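Local coordinates for immunoreactive 84kD antigen PG93 (Porphyromonas gingivalis, PDB 5M11), which serves as an essential bacterial surface component of the type-IX secretion system of this oral bacterium and binds calcium and zinc ions, at residues G389-L395 against D421-I427; A413-C417 against L439-G443. One frame throughout, in Å; residues are numbered along the deposited sequence.

Contact 1: residues G389-L395 against D421-I427; sequences GTWGNGL and DARVKAI
A blade-to-blade contact of a beta-propeller: the tight turn joining strands 386-390 and 394-399, the two middle strands of one four-stranded blade, lies against the first strand, 422-429, of the next. W391 centres an inverse gamma turn (phi/psi -85/88), and G392 (124/-30) and G394 (100/-163) adopt backbone angles at which a CB would jam against the preceding carbonyl. T390 (chi1 p) holds the turn internally, its OG1 donating to G394 O at 2.7 Å. The nearest CA pairs are W391-R423 (4.0 Å) and G389-V424 (4.7 Å). V424 N donates to T390 O (3.1 Å, nearly linear), A422 N to G392 O (3.1 Å) and G394 N to A422 O (2.9 Å). R423 CB sits 3.3 Å from the centroid of the W391 (chi1 t) six-membered ring, over its face, in a CH-pi contact, while R423 NH2 forms a salt bridge with D421 OD2 (2.8 Å). V424 CG1 meets L395 CD1 at 4.2 Å. Main-chain hydrogen bonds thus join the blades, with CH-pi and apolar contacts beside them.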
ATOM      1  N   GLY A 389       9.088  -9.503  16.878  1.00 60.41           N
ATOM      2  CA  GLY A 389       9.104  -8.553  17.977  1.00 61.82           C
ATOM      3  C   GLY A 389       7.893  -7.656  17.918  1.00 68.21           C
ATOM      4  O   GLY A 389       7.695  -6.946  16.923  1.00 68.37           O
ATOM      5  N   THR A 390       7.048  -7.729  18.960  1.00 65.98           N
ATOM      6  CA  THR A 390       5.861  -6.892  19.090  1.00 67.75           C
ATOM      7  C   THR A 390       6.166  -5.729  20.027  1.00 72.86           C
ATOM      8  O   THR A 390       6.842  -5.906  21.050  1.00 73.06           O
ATOM      9  CB  THR A 390       4.643  -7.678  19.574  1.00 81.81           C
ATOM     10  OG1 THR A 390       4.951  -8.289  20.822  1.00 85.71           O
ATOM     11  CG2 THR A 390       4.155  -8.709  18.557  1.00 79.35           C
ATOM     12  N   TRP A 391       5.678  -4.538  19.674  1.00 69.90           N
ATOM     13  CA  TRP A 391       5.908  -3.366  20.498  1.00 71.43           C
ATOM     14  C   TRP A 391       4.836  -3.306  21.604  1.00 78.30           C
ATOM     15  O   TRP A 391       3.755  -2.736  21.417  1.00 79.90           O
ATOM     16  CB  TRP A 391       5.960  -2.104  19.630  1.00 69.73           C
ATOM     17  CG  TRP A 391       6.708  -0.977  20.268  1.00 71.86           C
ATOM     18  CD1 TRP A 391       6.180   0.187  20.740  1.00 77.71           C
ATOM     19  CD2 TRP A 391       8.121  -0.910  20.511  1.00 70.43           C
ATOM     20  NE1 TRP A 391       7.172   0.974  21.269  1.00 78.08           N
ATOM     21  CE2 TRP A 391       8.376   0.324  21.144  1.00 76.99           C
ATOM     22  CE3 TRP A 391       9.195  -1.797  20.302  1.00 69.00           C
ATOM     23  CZ2 TRP A 391       9.663   0.698  21.562  1.00 76.01           C
ATOM     24  CZ3 TRP A 391      10.464  -1.428  20.724  1.00 70.08           C
ATOM     25  CH2 TRP A 391      10.687  -0.199  21.353  1.00 72.99           C
ATOM     26  N   GLY A 392       5.141  -3.972  22.720  1.00 74.91           N
ATOM     27  CA  GLY A 392       4.265  -4.066  23.879  1.00 77.97           C
ATOM     28  C   GLY A 392       3.912  -5.469  24.339  1.00 83.11           C
ATOM     29  O   GLY A 392       3.690  -5.666  25.532  1.00 86.20           O
ATOM     30  N   ASN A 393       3.865  -6.461  23.425  1.00 78.28           N
ATOM     31  CA  ASN A 393       3.460  -7.834  23.775  1.00 79.51           C
ATOM     32  C   ASN A 393       4.602  -8.904  23.847  1.00 80.93           C
ATOM     33  O   ASN A 393       4.318 -10.081  24.112  1.00 81.62           O
ATOM     34  CB  ASN A 393       2.375  -8.321  22.814  1.00 83.30           C
ATOM     35  CG  ASN A 393       1.017  -7.748  23.119  1.00113.23           C
ATOM     36  OD1 ASN A 393       0.373  -8.095  24.127  1.00105.18           O
ATOM     37  ND2 ASN A 393       0.554  -6.859  22.242  1.00107.95           N
ATOM     38  N   GLY A 394       5.851  -8.500  23.639  1.00 74.14           N
ATOM     39  CA  GLY A 394       6.989  -9.409  23.752  1.00 71.41           C
ATOM     40  C   GLY A 394       7.558  -9.980  22.469  1.00 68.88           C
ATOM     41  O   GLY A 394       7.348  -9.431  21.388  1.00 66.25           O
ATOM     42  N   LEU A 395       8.339 -11.064  22.610  1.00 62.80           N
ATOM     43  CA  LEU A 395       8.992 -11.771  21.513  1.00 59.27           C
ATOM     44  C   LEU A 395       8.213 -13.035  21.188  1.00 66.24           C
ATOM     45  O   LEU A 395       7.772 -13.756  22.092  1.00 68.93           O
ATOM     46  CB  LEU A 395      10.442 -12.105  21.894  1.00 57.85           C
ATOM     47  CG  LEU A 395      11.339 -12.763  20.845  1.00 58.71           C
ATOM     48  CD1 LEU A 395      11.407 -11.946  19.583  1.00 57.00           C
ATOM     49  CD2 LEU A 395      12.720 -12.938  21.383  1.00 58.43           C
ATOM     50  N   ASP A 421       4.195  -5.258  29.733  1.00 99.22           N
ATOM     51  CA  ASP A 421       4.552  -4.470  28.556  1.00 96.29           C
ATOM     52  C   ASP A 421       6.040  -4.609  28.162  1.00 95.76           C
ATOM     53  O   ASP A 421       6.911  -3.930  28.713  1.00 96.24           O
ATOM     54  CB  ASP A 421       4.198  -2.994  28.782  1.00101.31           C
ATOM     55  CG  ASP A 421       3.836  -2.273  27.502  1.00115.23           C
ATOM     56  OD1 ASP A 421       2.618  -2.152  27.212  1.00117.65           O
ATOM     57  OD2 ASP A 421       4.766  -1.873  26.764  1.00120.98           O
ATOM     58  N   ALA A 422       6.315  -5.485  27.186  1.00 87.27           N
ATOM     59  CA  ALA A 422       7.658  -5.727  26.673  1.00 82.81           C
ATOM     60  C   ALA A 422       7.691  -5.356  25.199  1.00 82.97           C
ATOM     61  O   ALA A 422       7.085  -6.031  24.359  1.00 80.66           O
ATOM     62  CB  ALA A 422       8.059  -7.177  26.890  1.00 82.22           C
ATOM     63  N   ARG A 423       8.351  -4.234  24.900  1.00 78.50           N
ATOM     64  CA  ARG A 423       8.439  -3.699  23.550  1.00 75.51           C
ATOM     65  C   ARG A 423       9.775  -4.091  22.895  1.00 74.89           C
ATOM     66  O   ARG A 423      10.821  -3.551  23.248  1.00 74.85           O
ATOM     67  CB  ARG A 423       8.207  -2.189  23.568  1.00 78.16           C
ATOM     68  CG  ARG A 423       8.757  -1.457  24.780  1.00 95.96           C
ATOM     69  CD  ARG A 423       8.257  -0.025  24.818  1.00107.77           C
ATOM     70  NE  ARG A 423       6.813   0.055  25.033  1.00111.03           N
ATOM     71  CZ  ARG A 423       6.232   0.813  25.955  1.00127.94           C
ATOM     72  NH1 ARG A 423       6.969   1.552  26.779  1.00113.87           N
ATOM     73  NH2 ARG A 423       4.914   0.828  26.077  1.00120.35           N
ATOM     74  N   VAL A 424       9.712  -5.051  21.935  1.00 67.57           N
ATOM     75  CA  VAL A 424      10.854  -5.666  21.240  1.00 64.13           C
ATOM     76  C   VAL A 424      11.007  -5.163  19.779  1.00 63.94           C
ATOM     77  O   VAL A 424      10.161  -5.471  18.929  1.00 62.86           O
ATOM     78  CB  VAL A 424      10.720  -7.235  21.258  1.00 67.35           C
ATOM     79  CG1 VAL A 424      11.968  -7.921  20.697  1.00 64.75           C
ATOM     80  CG2 VAL A 424      10.397  -7.771  22.650  1.00 69.40           C
ATOM     81  N   LYS A 425      12.122  -4.464  19.488  1.00 57.42           N
ATOM     82  CA  LYS A 425      12.480  -3.997  18.139  1.00 55.09           C
ATOM     83  C   LYS A 425      13.980  -4.285  17.876  1.00 58.71           C
ATOM     84  O   LYS A 425      14.667  -4.672  18.813  1.00 60.16           O
ATOM     85  CB  LYS A 425      12.143  -2.502  17.924  1.00 57.89           C
ATOM     86  CG  LYS A 425      12.118  -2.158  16.444  1.00 63.85           C
ATOM     87  CD  LYS A 425      11.791  -0.741  16.057  1.00 74.52           C
ATOM     88  CE  LYS A 425      11.736  -0.758  14.537  1.00 83.40           C
ATOM     89  NZ  LYS A 425      11.353   0.543  13.943  1.00 89.85           N
ATOM     90  N   ALA A 426      14.481  -4.114  16.616  1.00 52.89           N
ATOM     91  CA  ALA A 426      15.876  -4.334  16.170  1.00 50.75           C
ATOM     92  C   ALA A 426      16.385  -5.783  16.444  1.00 53.46           C
ATOM     93  O   ALA A 426      17.460  -5.962  17.037  1.00 53.35           O
ATOM     94  CB  ALA A 426      16.810  -3.307  16.803  1.00 52.32           C
ATOM     95  N   ILE A 427      15.630  -6.812  15.963  1.00 48.95           N
ATOM     96  CA  ILE A 427      15.982  -8.238  16.150  1.00 48.11           C
ATOM     97  C   ILE A 427      16.682  -8.824  14.916  1.00 52.57           C
ATOM     98  O   ILE A 427      16.176  -8.694  13.793  1.00 53.22           O
ATOM     99  CB  ILE A 427      14.790  -9.150  16.575  1.00 50.57           C
ATOM    100  CG1 ILE A 427      13.543  -8.971  15.658  1.00 49.91           C
ATOM    101  CG2 ILE A 427      14.468  -8.936  18.044  1.00 52.16           C
ATOM    102  CD1 ILE A 427      12.470 -10.110  15.726  1.00 54.93           C
TER

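Contact 2: residues A413-C417 against L439-G443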
ATOM      1  N   ALA A 413      14.799 -13.089  29.160  1.00 72.38           N
ATOM      2  CA  ALA A 413      15.616 -11.859  29.160  1.00 71.20           C
ATOM      3  C   ALA A 413      14.823 -10.667  28.571  1.00 72.99           C
ATOM      4  O   ALA A 413      15.305  -9.530  28.636  1.00 72.95           O
ATOM      5  CB  ALA A 413      16.922 -12.058  28.406  1.00 69.54           C
ATOM      6  N   ILE A 414      13.591 -10.936  28.035  1.00 67.19           N
ATOM      7  CA  ILE A 414      12.636  -9.960  27.493  1.00 65.53           C
ATOM      8  C   ILE A 414      12.087  -9.168  28.682  1.00 73.34           C
ATOM      9  O   ILE A 414      11.114  -9.577  29.319  1.00 74.71           O
ATOM     10  CB  ILE A 414      11.513 -10.640  26.625  1.00 67.04           C
ATOM     11  CG1 ILE A 414      12.076 -11.518  25.465  1.00 63.85           C
ATOM     12  CG2 ILE A 414      10.471  -9.650  26.089  1.00 67.64           C
ATOM     13  CD1 ILE A 414      13.182 -10.981  24.634  1.00 63.08           C
ATOM     14  N   ALA A 415      12.786  -8.071  29.018  1.00 72.04           N
ATOM     15  CA  ALA A 415      12.479  -7.167  30.132  1.00 75.32           C
ATOM     16  C   ALA A 415      11.265  -6.280  29.819  1.00 81.75           C
ATOM     17  O   ALA A 415      11.183  -5.704  28.727  1.00 80.61           O
ATOM     18  CB  ALA A 415      13.688  -6.300  30.438  1.00 75.81           C
ATOM     19  N   GLU A 416      10.340  -6.164  30.781  1.00 81.29           N
ATOM     20  CA  GLU A 416       9.133  -5.355  30.642  1.00 83.24           C
ATOM     21  C   GLU A 416       9.318  -3.956  31.253  1.00 91.49           C
ATOM     22  O   GLU A 416       9.751  -3.828  32.403  1.00 93.92           O
ATOM     23  CB  GLU A 416       7.924  -6.053  31.292  1.00 87.47           C
ATOM     24  CG  GLU A 416       7.659  -7.474  30.818  1.00 94.42           C
ATOM     25  CD  GLU A 416       6.472  -8.172  31.458  1.00115.98           C
ATOM     26  OE1 GLU A 416       6.310  -8.086  32.699  1.00111.26           O
ATOM     27  OE2 GLU A 416       5.722  -8.843  30.713  1.00107.06           O
ATOM     28  N   CYS A 417       8.986  -2.912  30.475  1.00 88.89           N
ATOM     29  CA  CYS A 417       9.058  -1.506  30.891  1.00 91.97           C
ATOM     30  C   CYS A 417       7.899  -1.174  31.808  1.00100.94           C
ATOM     31  O   CYS A 417       8.001  -0.256  32.624  1.00104.46           O
ATOM     32  CB  CYS A 417       9.089  -0.576  29.683  1.00 90.81           C
ATOM     33  SG  CYS A 417       7.907  -1.006  28.382  1.00 92.90           S
ATOM     34  N   LEU A 439      15.461  -4.125  23.382  1.00 63.71           N
ATOM     35  CA  LEU A 439      14.199  -3.863  24.085  1.00 64.94           C
ATOM     36  C   LEU A 439      14.097  -2.388  24.416  1.00 70.87           C
ATOM     37  O   LEU A 439      15.094  -1.754  24.788  1.00 72.14           O
ATOM     38  CB  LEU A 439      14.108  -4.676  25.390  1.00 66.82           C
ATOM     39  CG  LEU A 439      14.322  -6.186  25.338  1.00 70.82           C
ATOM     40  CD1 LEU A 439      15.036  -6.678  26.593  1.00 73.06           C
ATOM     41  CD2 LEU A 439      13.017  -6.912  25.158  1.00 73.56           C
ATOM     42  N   GLY A 440      12.892  -1.861  24.330  1.00 67.70           N
ATOM     43  CA  GLY A 440      12.645  -0.463  24.651  1.00 68.99           C
ATOM     44  C   GLY A 440      12.248  -0.195  26.090  1.00 71.80           C
ATOM     45  O   GLY A 440      11.597  -1.029  26.731  1.00 70.35           O
ATOM     46  N   ALA A 441      12.643   1.009  26.571  1.00 69.84           N
ATOM     47  CA  ALA A 441      12.405   1.645  27.878  1.00 73.59           C
ATOM     48  C   ALA A 441      12.725   0.737  29.109  1.00 79.06           C
ATOM     49  O   ALA A 441      11.943   0.703  30.062  1.00 81.35           O
ATOM     50  CB  ALA A 441      10.969   2.154  27.951  1.00 76.91           C
ATOM     51  N   VAL A 442      13.887   0.039  29.096  1.00 74.45           N
ATOM     52  CA  VAL A 442      14.367  -0.848  30.181  1.00 75.60           C
ATOM     53  C   VAL A 442      15.882  -0.728  30.316  1.00 80.18           C
ATOM     54  O   VAL A 442      16.539  -0.389  29.324  1.00 78.78           O
ATOM     55  CB  VAL A 442      13.972  -2.350  30.018  1.00 77.31           C
ATOM     56  CG1 VAL A 442      12.528  -2.610  30.414  1.00 79.04           C
ATOM     57  CG2 VAL A 442      14.278  -2.887  28.625  1.00 73.04           C
ATOM     58  N   GLY A 443      16.410  -1.070  31.507  1.00 77.49           N
ATOM     59  CA  GLY A 443      17.840  -1.072  31.828  1.00 77.01           C
ATOM     60  C   GLY A 443      18.705  -1.945  30.927  1.00 78.13           C
ATOM     61  O   GLY A 443      19.445  -1.414  30.091  1.00 75.92           O
TER
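Two irregular loops meet here through apolar and van der Waals contacts alone, without a single hydrogen bond between them and with little regular backbone structure on either side. Both belong to the propeller: residues 413-417 lie in the linker that leaves the outermost strand, 402-407, of one blade for strand 422-429 of the next, and 439-443 turns from strand 435-439 toward strand 446-450 within that second blade. I414 centres an inverse gamma turn, and L439 reaches it, CD1 lying 3.5 Å from A413 O and 3.6 Å from A415 N, CD2 3.9 Å from I414 CG2. A415 directs its CB toward the second loop, where it meets L439 CD1 at 4.1 Å and V442 CG1 at 3.9 Å. The same V442 CG1 also packs against the linker backbone, 3.6 Å from E416 C and 3.6 Å from C417 N. E416 turns away and hydrogen-bonds S408 instead, so its charge stays out of the interface. A441 bends through left-handed backbone angles (50/46) beside C417, whose CB lies 3.7 Å from A441 CB and only 3.2 Å from A441 O.

How the contacts relate
Along the chain the order is 389-395, 413-417, 421-427, 439-443, so the two contacts cross rather than nest. Contact 1 closes a loop holding the last two strands of one blade and the linker beyond them; contact 2 begins within that linker and closes over the first two strands of the following blade. Their centres lie 9 Å apart and they touch directly: R423 O and G440 N, 2.9 Å apart, form a probable hydrogen bond between strand 422-429 and the residue just beyond strand 435-439. Strand 422-429, the first of its blade, thus has the earlier blade's turn and strand 435-439 as neighbours, with I414 CG2 of the linker packed 3.5 Å from A422 CB.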